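Local coordinates for protein putative bacteriocin (PDB 4OZK) that probably acts as an antimicrobial peptide, a leaderless class IId bacteriocin of broad spectrum with a defensin-like, disulfide-stapled fold, at residues G10-D15 with Y30-N35; Y26-A31 with Q38-T43. One frame throughout, in Å; residues are numbered along the deposited sequence.

Overall arrangement
Both contacts lie in one antiparallel sheet of three strands, 8-19, 24-33 and 38-48, taken in chain order across the sheet. Strand 24-33 is the middle one. Contact 1 pairs it with strand 8-19, and contact 2 pairs it with strand 38-48, so the two form successive hairpins of a meander. Their centres are about 7 Å apart, and they share Tyr30 and Ala31. Thr14 of contact 1 also meets His28 of contact 2, where its OG1 probably hydrogen-bonds the backbone N. Each contact holds one disulfide cysteine: Cys33 joins Cys4, and Cys41 joins Cys2. The N-terminal segment is thereby stapled to the sheet, in keeping with a defensin-like module.

Contact 1: residues G10-D15 with Y30-N35; sequences GWTHTD and YAICMN
Residues Gly10 to Thr12 pair with Tyr30 to Ile32 as antiparallel neighbours in the first hairpin of the sheet, between strands 8-19 and 24-33. The segment axes come within 4.4 Å at 145°. Gly10 and Ile32 form one hydrogen-bonded pair, with N-H to O bonds in both directions. Thr12 and Tyr30 form a second. Trp11 and Ala31 sit between them as a non-hydrogen-bonded pair. Thr12 N donates to Tyr30 O at 2.9 Å, and Thr12 OG1 adds a weak bond to the same oxygen.

The side chains divide over the two faces. On one, Thr12 and Ile32 cross at about a right angle. Thr12 CG2 presses on Ile32 CD1 at 3.5 Å, closer than usual for two carbons. Thr12 OG1 sits between the backbone N and the carbonyl carbon (chi1 62°), close enough to Tyr30 O for the weak bond; this leaves CG2 anti to the carbonyl carbon, facing Ile32. Thr12 OG1 rests 3.7 Å from Tyr30 CB. Farther along, Thr14 CG2 touches Tyr30 CE2 at 3.9 Å. On the other face, Trp11 brings the six-membered part of its indole to Ala31, with CZ3 3.7 Å from Ala31 CB.

Trp11 also reaches Val29 on the middle strand. Backbone bonds continue to Ala7 with Met34 at one end and Thr14 with His28 at the other. Strand 38-48 flanks the other side of 24-33.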
loop_
_atom_site.group_PDB
_atom_site.type_symbol
_atom_site.label_atom_id
_atom_site.label_comp_id
_atom_site.label_asym_id
_atom_site.label_seq_id
_atom_site.Cartn_x
_atom_site.Cartn_y
_atom_site.Cartn_z
ATOM N N GLY A 10 -2.638 7.801 -9.821
ATOM C CA GLY A 10 -2.080 8.324 -8.588
ATOM C C GLY A 10 -1.509 7.263 -7.679
ATOM O O GLY A 10 -1.626 6.069 -7.959
ATOM N N TRP A 11 -0.907 7.702 -6.577
ATOM C CA TRP A 11 -0.164 6.813 -5.690
ATOM C C TRP A 11 -0.316 7.297 -4.243
ATOM O O TRP A 11 -0.152 8.493 -3.955
ATOM C CB TRP A 11 1.305 6.814 -6.108
ATOM C CG TRP A 11 2.064 5.571 -5.775
ATOM C CD1 TRP A 11 2.922 5.386 -4.722
ATOM C CD2 TRP A 11 2.056 4.338 -6.511
ATOM N NE1 TRP A 11 3.446 4.112 -4.759
ATOM C CE2 TRP A 11 2.929 3.449 -5.842
ATOM C CE3 TRP A 11 1.404 3.902 -7.667
ATOM C CZ2 TRP A 11 3.154 2.138 -6.299
ATOM C CZ3 TRP A 11 1.629 2.604 -8.117
ATOM C CH2 TRP A 11 2.492 1.739 -7.433
ATOM N N THR A 12 -0.660 6.374 -3.345
ATOM C CA THR A 12 -0.858 6.678 -1.918
ATOM C C THR A 12 -0.481 5.481 -1.053
ATOM O O THR A 12 -0.169 4.400 -1.563
ATOM C CB THR A 12 -2.329 7.027 -1.574
ATOM O OG1 THR A 12 -3.176 5.907 -1.861
ATOM C CG2 THR A 12 -2.803 8.219 -2.358
ATOM N N HIS A 13 -0.530 5.676 0.262
ATOM C CA HIS A 13 -0.241 4.601 1.198
ATOM C C HIS A 13 -0.873 4.885 2.552
ATOM O O HIS A 13 -1.041 6.043 2.940
ATOM C CB HIS A 13 1.272 4.434 1.371
ATOM C CG HIS A 13 1.979 5.705 1.728
ATOM N ND1 HIS A 13 2.016 6.203 3.015
ATOM C CD2 HIS A 13 2.671 6.583 0.962
ATOM C CE1 HIS A 13 2.708 7.332 3.028
ATOM N NE2 HIS A 13 3.115 7.584 1.795
ATOM N N THR A 14 -1.212 3.817 3.269
ATOM C CA THR A 14 -1.604 3.924 4.661
ATOM C C THR A 14 -0.385 4.296 5.506
ATOM O O THR A 14 0.764 4.292 5.025
ATOM C CB THR A 14 -2.207 2.588 5.167
ATOM O OG1 THR A 14 -1.173 1.595 5.267
ATOM C CG2 THR A 14 -3.280 2.093 4.194
ATOM N N ASP A 15 -0.631 4.625 6.765
ATOM C CA ASP A 15 0.461 4.919 7.670
ATOM C C ASP A 15 1.049 3.652 8.296
ATOM O O ASP A 15 0.363 2.633 8.448
ATOM C CB ASP A 15 0.009 5.909 8.739
ATOM C CG ASP A 15 -0.113 7.317 8.200
ATOM O OD1 ASP A 15 0.533 7.619 7.165
ATOM O OD2 ASP A 15 -0.850 8.118 8.811
ATOM N N TYR A 30 -1.114 1.820 -2.065
ATOM C CA TYR A 30 -2.299 1.759 -2.907
ATOM C C TYR A 30 -2.102 2.612 -4.152
ATOM O O TYR A 30 -1.681 3.767 -4.058
ATOM C CB TYR A 30 -3.514 2.275 -2.127
ATOM C CG TYR A 30 -4.150 1.259 -1.202
ATOM C CD1 TYR A 30 -5.201 0.457 -1.646
ATOM C CD2 TYR A 30 -3.710 1.105 0.111
ATOM C CE1 TYR A 30 -5.798 -0.471 -0.810
ATOM C CE2 TYR A 30 -4.299 0.171 0.959
ATOM C CZ TYR A 30 -5.340 -0.610 0.488
ATOM O OH TYR A 30 -5.937 -1.536 1.314
ATOM N N ALA A 31 -2.391 2.060 -5.323
ATOM C CA ALA A 31 -2.443 2.913 -6.506
ATOM C C ALA A 31 -3.860 3.458 -6.624
ATOM O O ALA A 31 -4.827 2.776 -6.263
ATOM C CB ALA A 31 -2.041 2.149 -7.768
ATOM N N ILE A 32 -3.987 4.697 -7.092
ATOM C CA ILE A 32 -5.300 5.254 -7.402
ATOM C C ILE A 32 -5.565 5.022 -8.893
ATOM O O ILE A 32 -4.706 5.320 -9.736
ATOM C CB ILE A 32 -5.376 6.758 -7.040
ATOM C CG1 ILE A 32 -5.018 6.969 -5.556
ATOM C CG2 ILE A 32 -6.770 7.337 -7.377
ATOM C CD1 ILE A 32 -4.896 8.453 -5.132
ATOM N N CYS A 33 -6.729 4.464 -9.222
ATOM C CA CYS A 33 -7.059 4.174 -10.624
ATOM C C CYS A 33 -7.773 5.350 -11.282
ATOM O O CYS A 33 -8.416 6.156 -10.591
ATOM C CB CYS A 33 -7.925 2.915 -10.739
ATOM S SG CYS A 33 -7.123 1.399 -10.163
ATOM N N MET A 34 -7.648 5.456 -12.608
ATOM C CA MET A 34 -8.332 6.507 -13.366
ATOM C C MET A 34 -9.819 6.517 -13.079
ATOM O O MET A 34 -10.450 7.580 -13.046
ATOM C CB MET A 34 -8.160 6.302 -14.871
ATOM C CG MET A 34 -6.882 6.830 -15.457
ATOM S SD MET A 34 -7.201 7.387 -17.146
ATOM C CE MET A 34 -8.287 6.090 -17.713
ATOM N N ASN A 35 -10.375 5.324 -12.876
ATOM C CA ASN A 35 -11.814 5.162 -12.664
ATOM C C ASN A 35 -12.285 5.542 -11.252
ATOM O O ASN A 35 -13.482 5.543 -10.964
ATOM C CB ASN A 35 -12.254 3.738 -13.038
ATOM C CG ASN A 35 -11.859 2.698 -11.991
ATOM O OD1 ASN A 35 -11.021 2.950 -11.121
ATOM N ND2 ASN A 35 -12.466 1.511 -12.081
#

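Contact 2: residues Y26-A31 with Q38-T43; sequences YRHVYA and QVYCRT
Tyr40 stacks on His28 and packs against Tyr30 across the second hairpin, between strands 24-33 and 38-48. The three form an aromatic cluster on one face. The His28 and Tyr40 rings stack face to face, with centroids 4.4 Å apart and planes at 30°. Tyr40 OH lies over the His28 ring toward its rim, 3.1 Å from CE1. Tyr40 CG stands anti to the backbone N (chi1 177°), which starts the ring off toward His28. The hydroxyl also shares a 2.7 Å hydrogen bond with Thr43 OG1, which ties down the end of the ring. Against Tyr30 the phenol is slid aside, so the rings barely overlap. Instead, Tyr40 CA makes a CH-pi contact over the Tyr30 face, and Tyr40 CB meets Tyr30 CE1 at 3.6 Å.

On the opposite face Val29 pairs with Arg42 and Ala31 with Val39. Arg42 CG and Val29 CB touch at 3.8 Å, their side chains side by side. Ala31 CB touches both Val39 CG2 (3.8 Å) and Cys41 SG (3.6 Å), and that sulfur is disulfide-bonded to Cys2.

Four backbone bonds join the strands. Val39 and Ala31 bond in both directions. Val29 N gives to Arg42 O, but Val29 O receives Cys41 N at 2.8 Å. Cys41 and Arg42 thus both face Val29, and the register shifts by one residue. This is a classic beta bulge, set in an antiparallel hairpin of a disulfide-stapled, defensin-like sheet.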
loop_
_atom_site.group_PDB
_atom_site.type_symbol
_atom_site.label_atom_id
_atom_site.label_comp_id
_atom_site.label_asym_id
_atom_site.label_seq_id
_atom_site.Cartn_x
_atom_site.Cartn_y
_atom_site.Cartn_z
ATOM N N TYR A 26 4.904 -1.976 9.114
ATOM C CA TYR A 26 4.448 -2.173 7.740
ATOM C C TYR A 26 3.387 -1.139 7.376
ATOM O O TYR A 26 2.712 -0.569 8.247
ATOM C CB TYR A 26 3.861 -3.577 7.566
ATOM C CG TYR A 26 2.568 -3.779 8.333
ATOM C CD1 TYR A 26 1.330 -3.574 7.721
ATOM C CD2 TYR A 26 2.590 -4.169 9.677
ATOM C CE1 TYR A 26 0.145 -3.745 8.431
ATOM C CE2 TYR A 26 1.418 -4.352 10.392
ATOM C CZ TYR A 26 0.201 -4.140 9.766
ATOM O OH TYR A 26 -0.955 -4.325 10.485
ATOM N N ARG A 27 3.244 -0.887 6.083
ATOM C CA ARG A 27 2.116 -0.110 5.596
ATOM C C ARG A 27 1.710 -0.647 4.245
ATOM O O ARG A 27 2.442 -1.444 3.634
ATOM C CB ARG A 27 2.449 1.383 5.519
ATOM C CG ARG A 27 3.541 1.748 4.529
ATOM C CD ARG A 27 3.857 3.231 4.627
ATOM N NE ARG A 27 4.856 3.631 3.636
ATOM C CZ ARG A 27 5.462 4.814 3.611
ATOM N NH1 ARG A 27 5.179 5.726 4.530
ATOM N NH2 ARG A 27 6.356 5.081 2.668
ATOM N N HIS A 28 0.546 -0.211 3.776
ATOM C CA HIS A 28 -0.010 -0.706 2.519
ATOM C C HIS A 28 0.095 0.359 1.431
ATOM O O HIS A 28 -0.341 1.495 1.630
ATOM C CB HIS A 28 -1.476 -1.086 2.723
ATOM C CG HIS A 28 -1.675 -2.259 3.637
ATOM N ND1 HIS A 28 -0.639 -3.079 4.034
ATOM C CD2 HIS A 28 -2.794 -2.754 4.220
ATOM C CE1 HIS A 28 -1.112 -4.031 4.824
ATOM N NE2 HIS A 28 -2.414 -3.855 4.953
ATOM N N VAL A 29 0.678 0.003 0.289
ATOM C CA VAL A 29 0.769 0.942 -0.832
ATOM C C VAL A 29 -0.387 0.739 -1.805
ATOM O O VAL A 29 -0.626 -0.372 -2.301
ATOM C CB VAL A 29 2.102 0.822 -1.582
ATOM C CG1 VAL A 29 2.133 1.817 -2.725
ATOM C CG2 VAL A 29 3.258 1.075 -0.634
ATOM N N TYR A 30 -1.114 1.820 -2.065
ATOM C CA TYR A 30 -2.299 1.759 -2.907
ATOM C C TYR A 30 -2.102 2.612 -4.152
ATOM O O TYR A 30 -1.681 3.767 -4.058
ATOM C CB TYR A 30 -3.514 2.275 -2.127
ATOM C CG TYR A 30 -4.150 1.259 -1.202
ATOM C CD1 TYR A 30 -5.201 0.457 -1.646
ATOM C CD2 TYR A 30 -3.710 1.105 0.111
ATOM C CE1 TYR A 30 -5.798 -0.471 -0.810
ATOM C CE2 TYR A 30 -4.299 0.171 0.959
ATOM C CZ TYR A 30 -5.340 -0.610 0.488
ATOM O OH TYR A 30 -5.937 -1.536 1.314
ATOM N N ALA A 31 -2.391 2.060 -5.323
ATOM C CA ALA A 31 -2.443 2.913 -6.506
ATOM C C ALA A 31 -3.860 3.458 -6.624
ATOM O O ALA A 31 -4.827 2.776 -6.263
ATOM C CB ALA A 31 -2.041 2.149 -7.768
ATOM N N GLN A 38 -9.200 2.345 -5.783
ATOM C CA GLN A 38 -7.845 2.145 -5.301
ATOM C C GLN A 38 -7.530 0.670 -5.356
ATOM O O GLN A 38 -8.420 -0.160 -5.220
ATOM C CB GLN A 38 -7.703 2.641 -3.866
ATOM C CG GLN A 38 -7.851 4.143 -3.719
ATOM C CD GLN A 38 -7.401 4.611 -2.357
ATOM O OE1 GLN A 38 -6.895 3.821 -1.562
ATOM N NE2 GLN A 38 -7.571 5.901 -2.079
ATOM N N VAL A 39 -6.265 0.336 -5.570
ATOM C CA VAL A 39 -5.870 -1.063 -5.589
ATOM C C VAL A 39 -4.671 -1.230 -4.668
ATOM O O VAL A 39 -3.751 -0.405 -4.671
ATOM C CB VAL A 39 -5.591 -1.580 -7.033
ATOM C CG1 VAL A 39 -6.884 -1.600 -7.844
ATOM C CG2 VAL A 39 -4.577 -0.705 -7.732
ATOM N N TYR A 40 -4.710 -2.284 -3.858
ATOM C CA TYR A 40 -3.651 -2.599 -2.906
ATOM C C TYR A 40 -2.525 -3.246 -3.709
ATOM O O TYR A 40 -2.726 -4.307 -4.301
ATOM C CB TYR A 40 -4.252 -3.524 -1.836
ATOM C CG TYR A 40 -3.332 -4.056 -0.748
ATOM C CD1 TYR A 40 -2.033 -3.588 -0.582
ATOM C CD2 TYR A 40 -3.781 -5.057 0.106
ATOM C CE1 TYR A 40 -1.199 -4.111 0.412
ATOM C CE2 TYR A 40 -2.972 -5.584 1.092
ATOM C CZ TYR A 40 -1.682 -5.115 1.238
ATOM O OH TYR A 40 -0.888 -5.650 2.226
ATOM N N CYS A 41 -1.357 -2.588 -3.766
ATOM C CA CYS A 41 -0.250 -3.036 -4.641
ATOM C C CYS A 41 0.849 -3.822 -3.951
ATOM O O CYS A 41 1.320 -4.838 -4.471
ATOM C CB CYS A 41 0.419 -1.852 -5.349
ATOM S SG CYS A 41 -0.650 -0.939 -6.427
ATOM N N ARG A 42 1.297 -3.313 -2.804
ATOM C CA ARG A 42 2.300 -4.011 -2.015
ATOM C C ARG A 42 2.204 -3.659 -0.542
ATOM O O ARG A 42 1.528 -2.698 -0.141
ATOM C CB ARG A 42 3.717 -3.714 -2.523
ATOM C CG ARG A 42 4.211 -2.304 -2.205
ATOM C CD ARG A 42 5.695 -2.167 -2.508
ATOM N NE ARG A 42 5.957 -2.258 -3.944
ATOM C CZ ARG A 42 7.169 -2.373 -4.483
ATOM N NH1 ARG A 42 8.241 -2.420 -3.703
ATOM N NH2 ARG A 42 7.308 -2.447 -5.802
ATOM N N THR A 43 2.887 -4.469 0.259
ATOM C CA THR A 43 3.093 -4.168 1.661
ATOM C C THR A 43 4.510 -3.644 1.755
ATOM O O THR A 43 5.457 -4.315 1.332
ATOM C CB THR A 43 2.985 -5.430 2.529
ATOM O OG1 THR A 43 1.728 -6.091 2.284
ATOM C CG2 THR A 43 3.109 -5.058 3.996
#